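Local coordinates for protein NADPH-dependent aldehyde reductase YqhD (Escherichia coli, PDB 4QGS) that catalyses the NADPH-dependent reduction of a broad range of short-chain aldehydes to alcohols, using one zinc ion per subunit, at residues A[284-298]-A[350-363]. Numbering follows the deposited sequence.
Sequences LTAMHGLDHAQTLAI and VPTHLSDYGLDGSS. With ZN (zinc ion), chain B.
Apolar contact dominates where Y357 lays its ring among L290, Q294 and I298. L290 CD1 covers one face, off-centre toward the rim, while CD1 of I298 comes up obliquely to within 3.5 Å of Y357 CE2, the two side chains sliding past each other in opposite directions. Q294 runs by the hydroxyl end, its amide plane turned 57° from the ring and its NE2 near the ring edge. Deeper in, L354 crosses L284 and I298 at about a right angle, its CD2 meeting L284 CD2 and I298 CG2. With CG1 anti to the backbone N (chi1 -169°), V350 turns that methyl onto A297 CB, 3.7 Å from V350 CG1.

Polar bonds hold the ends of Y357 and Q294. Y357 OH donates to P351 O at 2.7 Å, tying the ring back to its own loop, and D291 N holds Q294 OE1. A phenylalanine in place of Y357 would probably leave P351 O without this donor, Q294 CB and CG without the hydroxyl they pack on, and the ring less firmly tethered. H288 combines both kinds of contact: L359 CD2 sits over one ring face, 3.7 Å from the centroid in a CH-pi contact, M287 CG covers the opposite face, and NE2 shares a 2.7 Å hydrogen bond with S363 OG.

Backbone groups add a CA-H...O contact from I298 CA to T352 O (3.4 Å), and one water bridges I298 O and T352 O.

The loop between helices 330-347 and 364-373 is thus held mainly by apolar packing, with a single direct hydrogen bond between the two segments, H288 to S363, besides the bridging water, against the end of helix 276-288, the turn after it and the start of helix 292-306, whose H292 binds the catalytic zinc with D205, H209 and H278.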
ATOM      1  N   LEU A 284      -2.381 -14.200  -7.903  1.00 15.35           N
ATOM      2  CA  LEU A 284      -2.299 -15.231  -6.858  1.00 14.05           C
ATOM      3  C   LEU A 284      -3.295 -14.959  -5.724  1.00 16.64           C
ATOM      4  O   LEU A 284      -3.898 -15.885  -5.180  1.00 17.70           O
ATOM      5  CB  LEU A 284      -0.870 -15.334  -6.298  1.00 14.84           C
ATOM      6  CG  LEU A 284       0.176 -15.825  -7.324  1.00 14.71           C
ATOM      7  CD1 LEU A 284       1.585 -15.733  -6.742  1.00 14.49           C
ATOM      8  CD2 LEU A 284      -0.122 -17.289  -7.735  1.00 16.06           C
ATOM      9  N   THR A 285      -3.467 -13.690  -5.367  1.00 16.62           N
ATOM     10  CA  THR A 285      -4.448 -13.350  -4.341  1.00 15.22           C
ATOM     11  C   THR A 285      -5.865 -13.616  -4.851  1.00 17.87           C
ATOM     12  O   THR A 285      -6.684 -14.241  -4.160  1.00 15.83           O
ATOM     13  CB  THR A 285      -4.332 -11.871  -3.892  1.00 17.16           C
ATOM     14  OG1 THR A 285      -3.081 -11.672  -3.219  1.00 14.68           O
ATOM     15  CG2 THR A 285      -5.493 -11.539  -2.933  1.00 17.92           C
ATOM     16  N   ALA A 286      -6.145 -13.168  -6.073  1.00 17.30           N
ATOM     17  CA  ALA A 286      -7.475 -13.310  -6.659  1.00 17.42           C
ATOM     18  C   ALA A 286      -7.878 -14.772  -6.787  1.00 22.58           C
ATOM     19  O   ALA A 286      -9.016 -15.149  -6.496  1.00 21.50           O
ATOM     20  CB  ALA A 286      -7.532 -12.633  -8.028  1.00 18.89           C
ATOM     21  N   MET A 287      -6.933 -15.603  -7.202  1.00 18.61           N
ATOM     22  CA  MET A 287      -7.254 -17.004  -7.471  1.00 18.57           C
ATOM     23  C   MET A 287      -7.135 -17.932  -6.269  1.00 21.40           C
ATOM     24  O   MET A 287      -7.927 -18.876  -6.136  1.00 20.28           O
ATOM     25  CB  MET A 287      -6.372 -17.538  -8.599  1.00 18.95           C
ATOM     26  CG  MET A 287      -6.789 -18.930  -9.044  1.00 22.61           C
ATOM     27  SD  MET A 287      -5.927 -19.442 -10.533  1.00 25.68           S
ATOM     28  CE  MET A 287      -6.572 -18.272 -11.734  1.00 18.59           C
ATOM     29  N   HIS A 288      -6.153 -17.682  -5.404  1.00 16.77           N
ATOM     30  CA  HIS A 288      -5.838 -18.609  -4.325  1.00 17.27           C
ATOM     31  C   HIS A 288      -5.992 -18.000  -2.930  1.00 14.86           C
ATOM     32  O   HIS A 288      -5.821 -18.700  -1.946  1.00 17.17           O
ATOM     33  CB  HIS A 288      -4.406 -19.159  -4.480  1.00 17.16           C
ATOM     34  CG  HIS A 288      -4.185 -19.920  -5.756  1.00 20.07           C
ATOM     35  ND1 HIS A 288      -4.880 -21.072  -6.068  1.00 17.73           N
ATOM     36  CD2 HIS A 288      -3.344 -19.696  -6.794  1.00 19.13           C
ATOM     37  CE1 HIS A 288      -4.492 -21.510  -7.254  1.00 19.44           C
ATOM     38  NE2 HIS A 288      -3.554 -20.700  -7.711  1.00 19.90           N
ATOM     39  N   GLY A 289      -6.300 -16.707  -2.849  1.00 17.60           N
ATOM     40  CA  GLY A 289      -6.556 -16.082  -1.550  1.00 18.91           C
ATOM     41  C   GLY A 289      -5.350 -15.794  -0.667  1.00 18.43           C
ATOM     42  O   GLY A 289      -5.500 -15.504   0.522  1.00 17.55           O
ATOM     43  N   LEU A 290      -4.149 -15.861  -1.234  1.00 16.38           N
ATOM     44  CA  LEU A 290      -2.944 -15.570  -0.477  1.00 15.61           C
ATOM     45  C   LEU A 290      -2.925 -14.096  -0.062  1.00 16.13           C
ATOM     46  O   LEU A 290      -3.474 -13.265  -0.768  1.00 14.39           O
ATOM     47  CB  LEU A 290      -1.689 -15.886  -1.299  1.00 15.12           C
ATOM     48  CG  LEU A 290      -1.487 -17.325  -1.806  1.00 22.93           C
ATOM     49  CD1 LEU A 290      -0.079 -17.469  -2.377  1.00 20.03           C
ATOM     50  CD2 LEU A 290      -1.724 -18.362  -0.737  1.00 21.25           C
ATOM     51  N   ASP A 291      -2.329 -13.790   1.094  1.00 15.60           N
ATOM     52  CA  ASP A 291      -2.144 -12.393   1.506  1.00 17.11           C
ATOM     53  C   ASP A 291      -1.387 -11.637   0.426  1.00 18.90           C
ATOM     54  O   ASP A 291      -0.499 -12.205  -0.208  1.00 18.21           O
ATOM     55  CB  ASP A 291      -1.354 -12.271   2.821  1.00 16.20           C
ATOM     56  CG  ASP A 291      -2.084 -12.845   4.015  1.00 22.09           C
ATOM     57  OD1 ASP A 291      -3.294 -13.126   3.903  1.00 22.64           O
ATOM     58  OD2 ASP A 291      -1.440 -12.992   5.077  1.00 18.88           O
ATOM     59  N   HIS A 292      -1.715 -10.355   0.240  1.00 14.84           N
ATOM     60  CA  HIS A 292      -0.981  -9.497  -0.707  1.00 14.45           C
ATOM     61  C   HIS A 292       0.530  -9.680  -0.596  1.00 15.89           C
ATOM     62  O   HIS A 292       1.207  -9.990  -1.590  1.00 15.41           O
ATOM     63  CB  HIS A 292      -1.359  -8.029  -0.474  1.00 15.50           C
ATOM     64  CG  HIS A 292      -0.628  -7.048  -1.354  1.00 15.32           C
ATOM     65  ND1 HIS A 292      -0.599  -7.153  -2.725  1.00 17.60           N
ATOM     66  CD2 HIS A 292       0.076  -5.933  -1.039  1.00 18.03           C
ATOM     67  CE1 HIS A 292       0.105  -6.143  -3.224  1.00 18.14           C
ATOM     68  NE2 HIS A 292       0.524  -5.392  -2.221  1.00 16.16           N
ATOM     69  N   ALA A 293       1.060  -9.524   0.609  1.00 15.84           N
ATOM     70  CA  ALA A 293       2.509  -9.565   0.797  1.00 16.71           C
ATOM     71  C   ALA A 293       3.104 -10.941   0.530  1.00 15.09           C
ATOM     72  O   ALA A 293       4.248 -11.040   0.086  1.00 15.48           O
ATOM     73  CB  ALA A 293       2.873  -9.112   2.206  1.00 17.02           C
ATOM     74  N   GLN A 294       2.339 -12.002   0.808  1.00 13.99           N
ATOM     75  CA  GLN A 294       2.813 -13.354   0.502  1.00 13.64           C
ATOM     76  C   GLN A 294       3.021 -13.509  -0.998  1.00 13.99           C
ATOM     77  O   GLN A 294       4.012 -14.098  -1.437  1.00 14.96           O
ATOM     78  CB  GLN A 294       1.819 -14.416   1.015  1.00 14.62           C
ATOM     79  CG  GLN A 294       1.706 -14.445   2.521  1.00 17.90           C
ATOM     80  CD  GLN A 294       0.538 -15.303   3.008  1.00 17.30           C
ATOM     81  OE1 GLN A 294      -0.399 -15.595   2.255  1.00 19.28           O
ATOM     82  NE2 GLN A 294       0.583 -15.695   4.281  1.00 23.51           N
ATOM     83  N   THR A 295       2.110 -12.960  -1.791  1.00 14.21           N
ATOM     84  CA  THR A 295       2.254 -13.099  -3.242  1.00 13.54           C
ATOM     85  C   THR A 295       3.489 -12.340  -3.736  1.00 16.21           C
ATOM     86  O   THR A 295       4.139 -12.764  -4.698  1.00 15.90           O
ATOM     87  CB  THR A 295       1.014 -12.604  -4.005  1.00 13.27           C
ATOM     88  OG1 THR A 295       0.944 -11.170  -3.949  1.00 15.84           O
ATOM     89  CG2 THR A 295      -0.266 -13.238  -3.411  1.00 13.64           C
ATOM     90  N   LEU A 296       3.815 -11.225  -3.082  1.00 14.37           N
ATOM     91  CA  LEU A 296       4.998 -10.450  -3.470  1.00 13.29           C
ATOM     92  C   LEU A 296       6.292 -11.172  -3.115  1.00 14.84           C
ATOM     93  O   LEU A 296       7.267 -11.133  -3.875  1.00 15.45           O
ATOM     94  CB  LEU A 296       4.983  -9.055  -2.807  1.00 13.39           C
ATOM     95  CG  LEU A 296       3.724  -8.209  -3.019  1.00 15.16           C
ATOM     96  CD1 LEU A 296       3.838  -6.857  -2.266  1.00 14.78           C
ATOM     97  CD2 LEU A 296       3.415  -7.976  -4.492  1.00 15.14           C
ATOM     98  N   ALA A 297       6.315 -11.806  -1.949  1.00 13.88           N
ATOM     99  CA  ALA A 297       7.497 -12.519  -1.491  1.00 15.18           C
ATOM    100  C   ALA A 297       7.780 -13.708  -2.402  1.00 15.21           C
ATOM    101  O   ALA A 297       8.936 -14.069  -2.630  1.00 16.70           O
ATOM    102  CB  ALA A 297       7.316 -12.982  -0.059  1.00 14.38           C
ATOM    103  N   ILE A 298       6.719 -14.310  -2.928  1.00 14.42           N
ATOM    104  CA  ILE A 298       6.880 -15.401  -3.874  1.00 15.74           C
ATOM    105  C   ILE A 298       7.418 -14.899  -5.221  1.00 17.13           C
ATOM    106  O   ILE A 298       8.409 -15.415  -5.744  1.00 17.36           O
ATOM    107  CB  ILE A 298       5.536 -16.145  -4.119  1.00 14.03           C
ATOM    108  CG1 ILE A 298       5.064 -16.872  -2.847  1.00 14.95           C
ATOM    109  CG2 ILE A 298       5.659 -17.130  -5.289  1.00 15.32           C
ATOM    110  CD1 ILE A 298       3.606 -17.215  -2.888  1.00 16.70           C
ATOM    111  N   VAL A 350       7.446 -15.064   6.125  1.00 15.09           N
ATOM    112  CA  VAL A 350       6.721 -14.989   4.856  1.00 18.55           C
ATOM    113  C   VAL A 350       7.408 -15.838   3.783  1.00 19.06           C
ATOM    114  O   VAL A 350       8.341 -15.381   3.127  1.00 19.80           O
ATOM    115  CB  VAL A 350       6.605 -13.533   4.323  1.00 16.78           C
ATOM    116  CG1 VAL A 350       5.618 -13.482   3.158  1.00 19.31           C
ATOM    117  CG2 VAL A 350       6.175 -12.574   5.442  1.00 18.59           C
ATOM    118  N   PRO A 351       6.955 -17.086   3.612  1.00 18.90           N
ATOM    119  CA  PRO A 351       7.563 -18.039   2.673  1.00 19.85           C
ATOM    120  C   PRO A 351       7.553 -17.570   1.225  1.00 18.82           C
ATOM    121  O   PRO A 351       6.652 -16.836   0.810  1.00 21.02           O
ATOM    122  CB  PRO A 351       6.687 -19.296   2.834  1.00 18.70           C
ATOM    123  CG  PRO A 351       6.128 -19.186   4.193  1.00 22.74           C
ATOM    124  CD  PRO A 351       5.900 -17.714   4.427  1.00 19.37           C
ATOM    125  N   THR A 352       8.525 -18.025   0.445  1.00 16.79           N
ATOM    126  CA  THR A 352       8.715 -17.471  -0.894  1.00 16.14           C
ATOM    127  C   THR A 352       8.540 -18.442  -2.065  1.00 19.20           C
ATOM    128  O   THR A 352       8.890 -18.110  -3.180  1.00 18.02           O
ATOM    129  CB  THR A 352      10.116 -16.839  -1.011  1.00 20.96           C
ATOM    130  OG1 THR A 352      11.107 -17.856  -0.829  1.00 20.91           O
ATOM    131  CG2 THR A 352      10.307 -15.741   0.047  1.00 21.90           C
ATOM    132  N   HIS A 353       7.984 -19.630  -1.830  1.00 19.30           N
ATOM    133  CA  HIS A 353       7.678 -20.548  -2.926  1.00 17.67           C
ATOM    134  C   HIS A 353       6.204 -20.960  -2.905  1.00 17.40           C
ATOM    135  O   HIS A 353       5.605 -21.066  -1.831  1.00 17.09           O
ATOM    136  CB  HIS A 353       8.571 -21.803  -2.854  1.00 18.82           C
ATOM    137  CG  HIS A 353      10.037 -21.521  -3.012  1.00 22.56           C
ATOM    138  ND1 HIS A 353      10.880 -21.333  -1.939  1.00 28.31           N
ATOM    139  CD2 HIS A 353      10.806 -21.390  -4.120  1.00 29.79           C
ATOM    140  CE1 HIS A 353      12.104 -21.094  -2.377  1.00 26.37           C
ATOM    141  NE2 HIS A 353      12.086 -21.126  -3.698  1.00 29.04           N
ATOM    142  N   LEU A 354       5.632 -21.195  -4.086  1.00 16.37           N
ATOM    143  CA  LEU A 354       4.235 -21.618  -4.192  1.00 17.56           C
ATOM    144  C   LEU A 354       4.001 -22.877  -3.369  1.00 17.17           C
ATOM    145  O   LEU A 354       2.985 -23.000  -2.696  1.00 17.47           O
ATOM    146  CB  LEU A 354       3.836 -21.861  -5.652  1.00 15.51           C
ATOM    147  CG  LEU A 354       3.760 -20.592  -6.507  1.00 16.26           C
ATOM    148  CD1 LEU A 354       3.596 -20.946  -7.987  1.00 15.88           C
ATOM    149  CD2 LEU A 354       2.600 -19.738  -6.046  1.00 19.00           C
ATOM    150  N   SER A 355       4.969 -23.786  -3.385  1.00 18.92           N
ATOM    151  CA  SER A 355       4.800 -25.049  -2.664  1.00 17.78           C
ATOM    152  C   SER A 355       4.651 -24.861  -1.144  1.00 21.85           C
ATOM    153  O   SER A 355       4.018 -25.682  -0.477  1.00 19.53           O
ATOM    154  CB  SER A 355       5.968 -25.984  -2.964  1.00 21.09           C
ATOM    155  OG  SER A 355       7.192 -25.447  -2.518  1.00 23.89           O
ATOM    156  N   ASP A 356       5.208 -23.781  -0.598  1.00 20.04           N
ATOM    157  CA  ASP A 356       5.050 -23.471   0.829  1.00 16.76           C
ATOM    158  C   ASP A 356       3.595 -23.204   1.203  1.00 18.01           C
ATOM    159  O   ASP A 356       3.231 -23.281   2.375  1.00 21.15           O
ATOM    160  CB  ASP A 356       5.883 -22.247   1.221  1.00 19.20           C
ATOM    161  CG  ASP A 356       7.362 -22.456   1.026  1.00 23.15           C
ATOM    162  OD1 ASP A 356       7.860 -23.552   1.361  1.00 29.78           O
ATOM    163  OD2 ASP A 356       8.029 -21.521   0.542  1.00 22.95           O
ATOM    164  N   TYR A 357       2.782 -22.866   0.208  1.00 15.19           N
ATOM    165  CA  TYR A 357       1.370 -22.554   0.409  1.00 19.86           C
ATOM    166  C   TYR A 357       0.449 -23.644  -0.128  1.00 20.62           C
ATOM    167  O   TYR A 357      -0.764 -23.455  -0.229  1.00 19.91           O
ATOM    168  CB  TYR A 357       1.029 -21.213  -0.245  1.00 19.56           C
ATOM    169  CG  TYR A 357       1.852 -20.063   0.301  1.00 18.50           C
ATOM    170  CD1 TYR A 357       1.391 -19.290   1.362  1.00 19.31           C
ATOM    171  CD2 TYR A 357       3.092 -19.751  -0.246  1.00 17.32           C
ATOM    172  CE1 TYR A 357       2.143 -18.228   1.863  1.00 19.50           C
ATOM    173  CE2 TYR A 357       3.856 -18.706   0.248  1.00 20.83           C
ATOM    174  CZ  TYR A 357       3.377 -17.941   1.302  1.00 21.85           C
ATOM    175  OH  TYR A 357       4.130 -16.891   1.796  1.00 21.44           O
ATOM    176  N   GLY A 358       1.032 -24.788  -0.457  1.00 19.19           N
ATOM    177  CA  GLY A 358       0.267 -25.921  -0.956  1.00 18.20           C
ATOM    178  C   GLY A 358      -0.126 -25.851  -2.422  1.00 18.97           C
ATOM    179  O   GLY A 358      -0.985 -26.597  -2.881  1.00 19.76           O
ATOM    180  N   LEU A 359       0.519 -24.958  -3.167  1.00 18.05           N
ATOM    181  CA  LEU A 359       0.225 -24.752  -4.578  1.00 16.49           C
ATOM    182  C   LEU A 359       1.331 -25.395  -5.396  1.00 18.52           C
ATOM    183  O   LEU A 359       2.498 -25.031  -5.237  1.00 18.19           O
ATOM    184  CB  LEU A 359       0.126 -23.248  -4.888  1.00 16.28           C
ATOM    185  CG  LEU A 359      -0.959 -22.526  -4.084  1.00 19.25           C
ATOM    186  CD1 LEU A 359      -0.823 -21.022  -4.216  1.00 18.94           C
ATOM    187  CD2 LEU A 359      -2.343 -22.986  -4.544  1.00 18.76           C
ATOM    188  N   ASP A 360       0.975 -26.336  -6.268  1.00 18.29           N
ATOM    189  CA  ASP A 360       1.984 -27.091  -7.003  1.00 20.48           C
ATOM    190  C   ASP A 360       2.328 -26.508  -8.376  1.00 23.05           C
ATOM    191  O   ASP A 360       3.161 -27.071  -9.081  1.00 23.77           O
ATOM    192  CB  ASP A 360       1.554 -28.561  -7.181  1.00 22.39           C
ATOM    193  CG  ASP A 360       0.280 -28.727  -8.007  1.00 25.05           C
ATOM    194  OD1 ASP A 360      -0.294 -27.733  -8.484  1.00 18.63           O
ATOM    195  OD2 ASP A 360      -0.151 -29.889  -8.202  1.00 25.87           O
ATOM    196  N   GLY A 361       1.705 -25.392  -8.752  1.00 19.14           N
ATOM    197  CA  GLY A 361       1.939 -24.806 -10.065  1.00 20.61           C
ATOM    198  C   GLY A 361       0.967 -25.230 -11.160  1.00 18.73           C
ATOM    199  O   GLY A 361       1.010 -24.700 -12.268  1.00 18.68           O
ATOM    200  N   SER A 362       0.081 -26.183 -10.862  1.00 17.39           N
ATOM    201  CA  SER A 362      -0.908 -26.593 -11.841  1.00 17.93           C
ATOM    202  C   SER A 362      -1.882 -25.464 -12.174  1.00 19.07           C
ATOM    203  O   SER A 362      -2.550 -25.513 -13.200  1.00 18.76           O
ATOM    204  CB  SER A 362      -1.670 -27.835 -11.354  1.00 19.47           C
ATOM    205  OG  SER A 362      -2.334 -27.595 -10.122  1.00 19.39           O
ATOM    206  N   SER A 363      -1.945 -24.428 -11.336  1.00 16.28           N
ATOM    207  CA  SER A 363      -2.845 -23.313 -11.622  1.00 17.30           C
ATOM    208  C   SER A 363      -2.247 -22.281 -12.590  1.00 18.64           C
ATOM    209  O   SER A 363      -2.914 -21.327 -12.990  1.00 18.00           O
ATOM    210  CB  SER A 363      -3.261 -22.623 -10.308  1.00 17.58           C
ATOM    211  OG  SER A 363      -2.172 -21.935  -9.708  1.00 17.40           O
TER
HETATM  212 ZN    ZN B 401       1.502  -3.538  -2.313  1.00 22.30          ZN
HETATM  213  O   HOH W   1       9.931 -17.727  -5.717  1.00 21.83           O
HETATM  214  O   HOH W   2      -0.108  -2.672  -3.338  1.00 26.32           O
HETATM  215  O   HOH W   3       0.273  -2.619  -0.804  1.00 27.91           O